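Side-chain contact in TRAP dicarboxylate transporter-DctP subunit (PDB 4PFI), which probably binds a small organic solute in the periplasm and delivers it to a TRAP-type transporter: residues L42-G47 and V155-M160. Sequence-based numbering, arbitrary orientation.
Sequences LEEIEG and VPEGWM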
loop_
_atom_site.group_PDB
_atom_site.type_symbol
_atom_site.label_atom_id
_atom_site.label_comp_id
_atom_site.label_asym_id
_atom_site.label_seq_id
_atom_site.Cartn_x
_atom_site.Cartn_y
_atom_site.Cartn_z
ATOM N N LEU A 42 13.204 -3.943 0.353
ATOM C CA LEU A 42 11.894 -3.784 -0.277
ATOM C C LEU A 42 11.006 -5.005 -0.019
ATOM O O LEU A 42 11.507 -6.124 0.037
ATOM C CB LEU A 42 12.061 -3.646 -1.778
ATOM C CG LEU A 42 13.123 -2.698 -2.284
ATOM C CD1 LEU A 42 13.133 -2.792 -3.770
ATOM C CD2 LEU A 42 12.855 -1.281 -1.825
ATOM N N GLU A 43 9.697 -4.786 0.099
ATOM C CA GLU A 43 8.733 -5.884 0.158
ATOM C C GLU A 43 8.421 -6.459 -1.226
ATOM O O GLU A 43 7.746 -7.479 -1.336
ATOM C CB GLU A 43 7.406 -5.397 0.720
ATOM C CG GLU A 43 7.463 -4.785 2.073
ATOM C CD GLU A 43 6.181 -4.051 2.386
ATOM O OE1 GLU A 43 5.653 -3.357 1.477
ATOM O OE2 GLU A 43 5.673 -4.188 3.524
ATOM N N GLU A 44 8.857 -5.778 -2.280
ATOM C CA GLU A 44 8.431 -6.137 -3.631
ATOM C C GLU A 44 9.636 -6.431 -4.551
ATOM O O GLU A 44 10.773 -6.055 -4.253
ATOM C CB GLU A 44 7.524 -5.021 -4.200
ATOM C CG GLU A 44 6.306 -4.704 -3.314
ATOM C CD GLU A 44 5.282 -3.728 -3.950
ATOM O OE1 GLU A 44 4.054 -3.959 -3.754
ATOM O OE2 GLU A 44 5.682 -2.733 -4.628
ATOM N N ILE A 45 9.399 -7.110 -5.663
ATOM C CA ILE A 45 10.493 -7.497 -6.555
ATOM C C ILE A 45 10.907 -6.375 -7.507
ATOM O O ILE A 45 10.343 -5.273 -7.503
ATOM C CB ILE A 45 10.120 -8.712 -7.439
ATOM C CG1 ILE A 45 8.794 -8.460 -8.170
ATOM C CG2 ILE A 45 10.024 -9.978 -6.621
ATOM C CD1 ILE A 45 8.621 -9.306 -9.418
ATOM N N GLU A 46 11.886 -6.700 -8.344
ATOM C CA GLU A 46 12.399 -5.793 -9.359
ATOM C C GLU A 46 11.300 -5.454 -10.360
ATOM O O GLU A 46 10.539 -6.320 -10.791
ATOM C CB GLU A 46 13.606 -6.436 -10.058
ATOM C CG GLU A 46 14.709 -6.835 -9.077
ATOM C CD GLU A 46 15.977 -7.360 -9.746
ATOM O OE1 GLU A 46 16.078 -7.303 -10.994
ATOM O OE2 GLU A 46 16.886 -7.832 -9.019
ATOM N N GLY A 47 11.177 -4.181 -10.698
ATOM C CA GLY A 47 10.140 -3.768 -11.620
ATOM C C GLY A 47 8.983 -3.110 -10.894
ATOM O O GLY A 47 8.278 -2.297 -11.474
ATOM N N VAL A 155 4.304 6.376 0.575
ATOM C CA VAL A 155 4.412 6.277 -0.875
ATOM C C VAL A 155 3.236 5.516 -1.518
ATOM O O VAL A 155 2.915 4.407 -1.103
ATOM C CB VAL A 155 5.712 5.570 -1.261
ATOM C CG1 VAL A 155 5.843 5.520 -2.772
ATOM C CG2 VAL A 155 6.915 6.285 -0.611
ATOM N N PRO A 156 2.604 6.104 -2.546
ATOM C CA PRO A 156 1.486 5.477 -3.279
ATOM C C PRO A 156 1.962 4.353 -4.220
ATOM O O PRO A 156 2.984 4.539 -4.883
ATOM C CB PRO A 156 0.920 6.641 -4.106
ATOM C CG PRO A 156 2.142 7.526 -4.383
ATOM C CD PRO A 156 3.016 7.393 -3.137
ATOM N N GLU A 157 1.273 3.206 -4.265
ATOM C CA GLU A 157 1.626 2.143 -5.230
ATOM C C GLU A 157 0.503 1.938 -6.237
ATOM O O GLU A 157 0.649 1.202 -7.217
ATOM C CB GLU A 157 1.991 0.833 -4.536
ATOM C CG GLU A 157 2.892 1.047 -3.352
ATOM C CD GLU A 157 3.401 -0.248 -2.717
ATOM O OE1 GLU A 157 2.895 -0.617 -1.629
ATOM O OE2 GLU A 157 4.320 -0.891 -3.285
ATOM N N GLY A 158 -0.608 2.622 -6.027
ATOM C CA GLY A 158 -1.658 2.631 -7.016
ATOM C C GLY A 158 -3.024 2.335 -6.431
ATOM O O GLY A 158 -3.145 1.893 -5.286
ATOM N N TRP A 159 -4.061 2.618 -7.207
ATOM C CA TRP A 159 -5.409 2.255 -6.835
ATOM C C TRP A 159 -5.523 0.740 -6.632
ATOM O O TRP A 159 -5.111 -0.031 -7.503
ATOM C CB TRP A 159 -6.345 2.667 -7.964
ATOM C CG TRP A 159 -6.737 4.101 -7.953
ATOM C CD1 TRP A 159 -6.457 5.032 -8.895
ATOM C CD2 TRP A 159 -7.484 4.774 -6.927
ATOM N NE1 TRP A 159 -6.978 6.258 -8.523
ATOM C CE2 TRP A 159 -7.615 6.125 -7.322
ATOM C CE3 TRP A 159 -8.053 4.361 -5.721
ATOM C CZ2 TRP A 159 -8.296 7.070 -6.554
ATOM C CZ3 TRP A 159 -8.722 5.302 -4.951
ATOM C CH2 TRP A 159 -8.844 6.643 -5.377
HETATM N N MSE A 160 -6.112 0.294 -5.526
HETATM C CA MSE A 160 -6.459 -1.133 -5.385
HETATM C C MSE A 160 -7.482 -1.483 -6.485
HETATM O O MSE A 160 -8.391 -0.705 -6.761
HETATM C CB MSE A 160 -7.031 -1.458 -4.004
HETATM C CG MSE A 160 -6.050 -1.211 -2.859
HETATM SE SE MSE A 160 -4.545 -2.464 -2.879
HETATM C CE MSE A 160 -5.428 -4.039 -2.077
#
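The carboxylates of Glu44 and Glu157 approach from opposite directions, with their planes 43° apart. Glu157 OE2 lies above the Glu44 carboxylate plane, beyond CD and towards the space between the two oxygens. It sits 2.7 Å from Glu44 OE2 and 3.1 Å from Glu44 OE1. The second Glu157 oxygen, OE1, is turned further off, 4.1 Å from Glu44 OE1. Phe223 and Phe245 touch both side chains.

Both chains are extended beyond CG. In Glu44 CG lies anti to the carbonyl carbon (chi1 -56°), which points the extended chain towards Glu157, whose CA is 10.8 Å from the CA of Glu44. Gln50, from helix 49-65, donates NE2 to Glu157 OE2 and also touches Glu44. Glu43 adds a third acid nearby, its OE1 5.0 Å from Glu157 OE1.

The contact joins the loop between strand 37-41 and helix 49-65 to the long strand 149-164. That strand pairs antiparallel with strand 244-252, which carries Phe245. The solute-binding protein is here in its apo open form. Replacing Glu44 by alanine would remove the facing carboxylate, and is likely to leave Glu157 OE2 without it and open a gap beside Phe223 and Phe245. Two full negative charges this close, with Glu157 buried, would be costly. At least one of the two carboxyl groups is therefore likely to have a raised pKa, with Gln50 probably easing the charge on Glu157.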